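Local coordinates for Alpha/beta hydrolase (PDB 4R1D), which is probably a phospholipase effector (Tle4) of the H2 type VI secretion system, a calcium-binding lipase held in complex with its immunity protein Tli4, at residues 215-227 against 261-273. Sequence-based numbering, arbitrary orientation.
Sequences NRQSALDVRDYIE and VARALTQLHGYER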
loop_
_atom_site.group_PDB
_atom_site.type_symbol
_atom_site.label_atom_id
_atom_site.label_comp_id
_atom_site.label_asym_id
_atom_site.label_seq_id
_atom_site.Cartn_x
_atom_site.Cartn_y
_atom_site.Cartn_z
ATOM N N ASN A 215 -3.384 7.773 -5.426
ATOM C CA ASN A 215 -2.283 8.709 -5.432
ATOM C C ASN A 215 -2.758 10.154 -5.416
ATOM O O ASN A 215 -2.033 11.050 -4.994
ATOM C CB ASN A 215 -1.356 8.397 -6.608
ATOM C CG ASN A 215 -0.739 7.032 -6.470
ATOM O OD1 ASN A 215 -1.072 6.095 -7.208
ATOM N ND2 ASN A 215 0.127 6.885 -5.479
ATOM N N ARG A 216 -3.995 10.365 -5.854
ATOM C CA ARG A 216 -4.634 11.661 -5.708
ATOM C C ARG A 216 -4.665 12.096 -4.246
ATOM O O ARG A 216 -4.368 13.252 -3.931
ATOM C CB ARG A 216 -6.059 11.617 -6.263
ATOM C CG ARG A 216 -6.700 12.988 -6.374
ATOM C CD ARG A 216 -8.201 12.883 -6.622
ATOM N NE ARG A 216 -8.529 12.288 -7.918
ATOM C CZ ARG A 216 -8.500 12.945 -9.076
ATOM N NH1 ARG A 216 -8.130 14.220 -9.113
ATOM N NH2 ARG A 216 -8.842 12.328 -10.201
ATOM N N GLN A 217 -5.038 11.183 -3.351
ATOM C CA GLN A 217 -5.112 11.515 -1.933
ATOM C C GLN A 217 -3.717 11.564 -1.291
ATOM O O GLN A 217 -3.457 12.373 -0.401
ATOM C CB GLN A 217 -6.015 10.527 -1.179
ATOM C CG GLN A 217 -6.072 10.827 0.304
ATOM C CD GLN A 217 -6.742 12.159 0.597
ATOM O OE1 GLN A 217 -7.785 12.479 0.028
ATOM N NE2 GLN A 217 -6.138 12.946 1.487
ATOM N N SER A 218 -2.816 10.703 -1.756
ATOM C CA SER A 218 -1.451 10.719 -1.241
ATOM C C SER A 218 -0.746 12.050 -1.504
ATOM O O SER A 218 0.111 12.495 -0.722
ATOM C CB SER A 218 -0.644 9.542 -1.795
ATOM O OG SER A 218 -1.112 8.319 -1.247
ATOM N N ALA A 219 -1.080 12.686 -2.617
ATOM C CA ALA A 219 -0.544 14.015 -2.903
ATOM C C ALA A 219 -0.950 14.976 -1.788
ATOM O O ALA A 219 -0.132 15.766 -1.309
ATOM C CB ALA A 219 -1.048 14.528 -4.249
ATOM N N LEU A 220 -2.214 14.899 -1.375
ATOM C CA LEU A 220 -2.705 15.739 -0.283
ATOM C C LEU A 220 -1.951 15.440 1.001
ATOM O O LEU A 220 -1.595 16.355 1.747
ATOM C CB LEU A 220 -4.204 15.550 -0.058
ATOM C CG LEU A 220 -5.144 16.327 -0.990
ATOM C CD1 LEU A 220 -4.811 16.098 -2.453
ATOM C CD2 LEU A 220 -6.603 15.978 -0.706
ATOM N N ASP A 221 -1.704 14.160 1.261
ATOM C CA ASP A 221 -0.991 13.782 2.480
ATOM C C ASP A 221 0.452 14.289 2.470
ATOM O O ASP A 221 0.996 14.658 3.515
ATOM C CB ASP A 221 -1.018 12.267 2.674
ATOM C CG ASP A 221 -2.415 11.748 2.930
ATOM O OD1 ASP A 221 -3.339 12.585 3.087
ATOM O OD2 ASP A 221 -2.592 10.514 2.995
ATOM N N VAL A 222 1.071 14.313 1.292
ATOM C CA VAL A 222 2.447 14.806 1.190
ATOM C C VAL A 222 2.493 16.325 1.382
ATOM O O VAL A 222 3.382 16.855 2.060
ATOM C CB VAL A 222 3.115 14.373 -0.145
ATOM C CG1 VAL A 222 4.432 15.089 -0.353
ATOM C CG2 VAL A 222 3.321 12.866 -0.146
ATOM N N ARG A 223 1.524 17.023 0.798
ATOM C CA ARG A 223 1.376 18.453 1.046
ATOM C C ARG A 223 1.313 18.695 2.553
ATOM O O ARG A 223 2.066 19.511 3.101
ATOM C CB ARG A 223 0.114 19.001 0.368
ATOM C CG ARG A 223 -0.064 20.516 0.531
ATOM C CD ARG A 223 -1.426 20.892 1.099
ATOM N NE ARG A 223 -1.408 22.247 1.655
ATOM C CZ ARG A 223 -1.407 22.523 2.960
ATOM N NH1 ARG A 223 -1.449 21.543 3.855
ATOM N NH2 ARG A 223 -1.384 23.784 3.375
ATOM N N ASP A 224 0.434 17.971 3.240
ATOM C CA ASP A 224 0.288 18.193 4.679
ATOM C C ASP A 224 1.600 17.932 5.424
ATOM O O ASP A 224 1.951 18.663 6.354
ATOM C CB ASP A 224 -0.841 17.342 5.268
ATOM C CG ASP A 224 -2.222 17.773 4.786
ATOM O OD1 ASP A 224 -2.366 18.886 4.225
ATOM O OD2 ASP A 224 -3.176 16.990 4.976
ATOM N N TYR A 225 2.320 16.889 5.004
ATOM C CA TYR A 225 3.582 16.525 5.623
ATOM C C TYR A 225 4.571 17.677 5.484
ATOM O O TYR A 225 5.204 18.085 6.459
ATOM C CB TYR A 225 4.144 15.246 4.973
ATOM C CG TYR A 225 5.528 14.868 5.424
ATOM C CD1 TYR A 225 5.797 14.601 6.757
ATOM C CD2 TYR A 225 6.573 14.763 4.510
ATOM C CE1 TYR A 225 7.061 14.246 7.172
ATOM C CE2 TYR A 225 7.836 14.407 4.914
ATOM C CZ TYR A 225 8.084 14.153 6.236
ATOM O OH TYR A 225 9.341 13.786 6.648
ATOM N N ILE A 226 4.699 18.212 4.275
ATOM C CA ILE A 226 5.628 19.320 4.053
ATOM C C ILE A 226 5.208 20.558 4.855
ATOM O O ILE A 226 6.020 21.151 5.552
ATOM C CB ILE A 226 5.725 19.686 2.559
ATOM C CG1 ILE A 226 6.291 18.515 1.752
ATOM C CG2 ILE A 226 6.578 20.930 2.351
ATOM C CD1 ILE A 226 6.033 18.645 0.263
ATOM N N GLU A 227 3.937 20.934 4.758
ATOM C CA GLU A 227 3.463 22.182 5.358
ATOM C C GLU A 227 3.351 22.121 6.882
ATOM O O GLU A 227 3.521 23.137 7.568
ATOM C CB GLU A 227 2.117 22.602 4.750
ATOM C CG GLU A 227 2.151 22.848 3.239
ATOM C CD GLU A 227 3.044 24.016 2.844
ATOM O OE1 GLU A 227 3.035 25.038 3.565
ATOM O OE2 GLU A 227 3.755 23.916 1.815
ATOM N N VAL A 261 2.416 10.503 -7.424
ATOM C CA VAL A 261 2.044 11.290 -6.250
ATOM C C VAL A 261 2.545 12.723 -6.425
ATOM O O VAL A 261 1.798 13.683 -6.231
ATOM C CB VAL A 261 2.638 10.690 -4.959
ATOM C CG1 VAL A 261 2.376 11.613 -3.755
ATOM C CG2 VAL A 261 2.090 9.251 -4.717
ATOM N N ALA A 262 3.810 12.855 -6.815
ATOM C CA ALA A 262 4.424 14.162 -7.003
ATOM C C ALA A 262 3.705 14.971 -8.084
ATOM O O ALA A 262 3.443 16.153 -7.923
ATOM C CB ALA A 262 5.896 14.013 -7.355
ATOM N N ARG A 263 3.379 14.328 -9.193
ATOM C CA ARG A 263 2.697 15.046 -10.260
ATOM C C ARG A 263 1.294 15.481 -9.853
ATOM O O ARG A 263 0.872 16.583 -10.171
ATOM C CB ARG A 263 2.690 14.223 -11.546
ATOM C CG ARG A 263 4.062 14.176 -12.227
ATOM C CD ARG A 263 4.102 13.124 -13.328
ATOM N NE ARG A 263 3.106 13.431 -14.355
ATOM C CZ ARG A 263 2.534 12.535 -15.153
ATOM N NH1 ARG A 263 2.843 11.241 -15.062
ATOM N NH2 ARG A 263 1.637 12.937 -16.051
ATOM N N ALA A 264 0.569 14.611 -9.150
ATOM C CA ALA A 264 -0.723 14.997 -8.602
ATOM C C ALA A 264 -0.567 16.232 -7.716
ATOM O O ALA A 264 -1.359 17.164 -7.790
ATOM C CB ALA A 264 -1.343 13.839 -7.823
ATOM N N LEU A 265 0.477 16.238 -6.892
ATOM C CA LEU A 265 0.756 17.355 -5.992
ATOM C C LEU A 265 1.048 18.675 -6.714
ATOM O O LEU A 265 0.433 19.701 -6.414
ATOM C CB LEU A 265 1.934 17.008 -5.076
ATOM C CG LEU A 265 2.396 18.121 -4.126
ATOM C CD1 LEU A 265 1.269 18.618 -3.225
ATOM C CD2 LEU A 265 3.562 17.619 -3.291
ATOM N N THR A 266 1.979 18.656 -7.670
ATOM C CA THR A 266 2.376 19.893 -8.341
ATOM C C THR A 266 1.515 20.287 -9.541
ATOM O O THR A 266 1.422 21.472 -9.854
ATOM C CB THR A 266 3.849 19.891 -8.795
ATOM O OG1 THR A 266 4.042 18.940 -9.846
ATOM C CG2 THR A 266 4.785 19.575 -7.622
ATOM N N GLN A 267 0.890 19.305 -10.193
ATOM C CA GLN A 267 0.188 19.539 -11.454
ATOM C C GLN A 267 -1.341 19.646 -11.363
ATOM O O GLN A 267 -1.968 20.266 -12.230
ATOM C CB GLN A 267 0.577 18.471 -12.487
ATOM C CG GLN A 267 2.064 18.347 -12.736
ATOM C CD GLN A 267 2.716 19.680 -13.024
ATOM O OE1 GLN A 267 3.433 20.230 -12.178
ATOM N NE2 GLN A 267 2.475 20.214 -14.222
ATOM N N LEU A 268 -1.934 19.055 -10.326
ATOM C CA LEU A 268 -3.382 19.106 -10.143
ATOM C C LEU A 268 -3.799 20.102 -9.070
ATOM O O LEU A 268 -4.980 20.270 -8.803
ATOM C CB LEU A 268 -3.921 17.720 -9.788
ATOM C CG LEU A 268 -3.598 16.641 -10.820
ATOM C CD1 LEU A 268 -4.289 15.340 -10.424
ATOM C CD2 LEU A 268 -4.026 17.087 -12.204
ATOM N N HIS A 269 -2.816 20.739 -8.441
ATOM C CA HIS A 269 -3.081 21.767 -7.444
ATOM C C HIS A 269 -2.062 22.874 -7.630
ATOM O O HIS A 269 -1.061 22.683 -8.304
ATOM C CB HIS A 269 -2.956 21.206 -6.029
ATOM C CG HIS A 269 -3.818 20.011 -5.775
ATOM N ND1 HIS A 269 -3.353 18.718 -5.896
ATOM C CD2 HIS A 269 -5.119 19.912 -5.415
ATOM C CE1 HIS A 269 -4.331 17.874 -5.614
ATOM N NE2 HIS A 269 -5.413 18.572 -5.318
ATOM N N GLY A 270 -2.323 24.031 -7.032
ATOM C CA GLY A 270 -1.348 25.101 -7.031
ATOM C C GLY A 270 -0.382 24.834 -5.901
ATOM O O GLY A 270 -0.713 25.026 -4.730
ATOM N N TYR A 271 0.806 24.349 -6.230
ATOM C CA TYR A 271 1.779 24.073 -5.184
ATOM C C TYR A 271 3.151 24.526 -5.625
ATOM O O TYR A 271 4.022 23.718 -5.954
ATOM C CB TYR A 271 1.774 22.596 -4.796
ATOM C CG TYR A 271 2.363 22.349 -3.435
ATOM C CD1 TYR A 271 1.817 22.948 -2.302
ATOM C CD2 TYR A 271 3.472 21.535 -3.275
ATOM C CE1 TYR A 271 2.359 22.735 -1.056
ATOM C CE2 TYR A 271 4.017 21.308 -2.031
ATOM C CZ TYR A 271 3.455 21.912 -0.926
ATOM O OH TYR A 271 3.998 21.693 0.312
ATOM N N GLU A 272 3.320 25.842 -5.622
ATOM C CA GLU A 272 4.548 26.501 -6.031
ATOM C C GLU A 272 5.670 26.266 -5.025
ATOM O O GLU A 272 6.817 26.610 -5.274
ATOM C CB GLU A 272 4.290 28.006 -6.179
ATOM C CG GLU A 272 3.207 28.367 -7.202
ATOM C CD GLU A 272 1.796 27.960 -6.784
ATOM O OE1 GLU A 272 1.517 27.843 -5.567
ATOM O OE2 GLU A 272 0.954 27.763 -7.690
ATOM N N ARG A 273 5.320 25.692 -3.873
ATOM C CA ARG A 273 6.309 25.331 -2.854
ATOM C C ARG A 273 7.420 24.461 -3.450
ATOM O O ARG A 273 8.564 24.479 -2.987
ATOM C CB ARG A 273 5.626 24.575 -1.706
ATOM C CG ARG A 273 6.554 24.141 -0.604
ATOM C CD ARG A 273 6.943 25.335 0.256
ATOM N NE ARG A 273 5.884 25.724 1.190
ATOM C CZ ARG A 273 5.900 26.868 1.863
ATOM N NH1 ARG A 273 6.904 27.715 1.671
ATOM N NH2 ARG A 273 4.931 27.165 2.722
#
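Glu-227 faces Tyr-271 and Arg-273 with both carboxylate oxygens engaged. Arg-273 grips it side-on, NE giving a nearly straight bond to OE2 (2.9 Å, 172°) and NH2 a second to OE1 (3.0 Å), each on a syn lone pair, with guanidinium and carboxylate almost coplanar. The anti lone pair of OE2 receives the phenol OH of Tyr-271 at 2.7 Å; carboxylate and ring planes stand nearly perpendicular. Three donors thus fix the rotation of the carboxylate and should favour its charged form. Glutamate suits the place because a chain bent at chi2 carries its end over to the loop and offers two oxygens to three donors. The remaining nitrogen of Arg-273, NH1, is held by the carbonyls of Met-245 and Met-248.

The Tyr-271 ring is wedged between CB of Arg-273 on one face and CD1 of Leu-265 on the other, both displaced toward the rim; tyrosine combines this flat, two-faced packing with a hydroxyl that reaches the carboxylate. CG of Arg-223 comes within 3.6 Å of its CE1, and CD1 of Ile-226 lies at the ring edge.

Both helices belong to the alpha/beta-hydrolase fold: helix 215-238 follows edge strand 201-206 of the parallel sheet, and helix 258-267 links the neighbouring strands 250-255 and 274-280, with the loop after it carrying Tyr-271. Their axes cross at -69° and approach to 7.8 Å, a closeness that the small Ala-219 and Ala-264 permit, their CB atoms 3.7 Å apart.

Val-261 is a knob in the hole formed by Asn-215, Ser-218, Ala-219 and Val-222; with CG1 anti to the backbone N (174°), that methyl meets CG2 of Val-222 while CG2 turns to Ser-218 and Asn-215, valine's two branches filling both sides. Beyond it, the two methyls of Leu-265 part: CD2 lies against CG1 of Val-222, while CD1, already over the Tyr-271 ring, also touches CB of Arg-223 (3.8 Å).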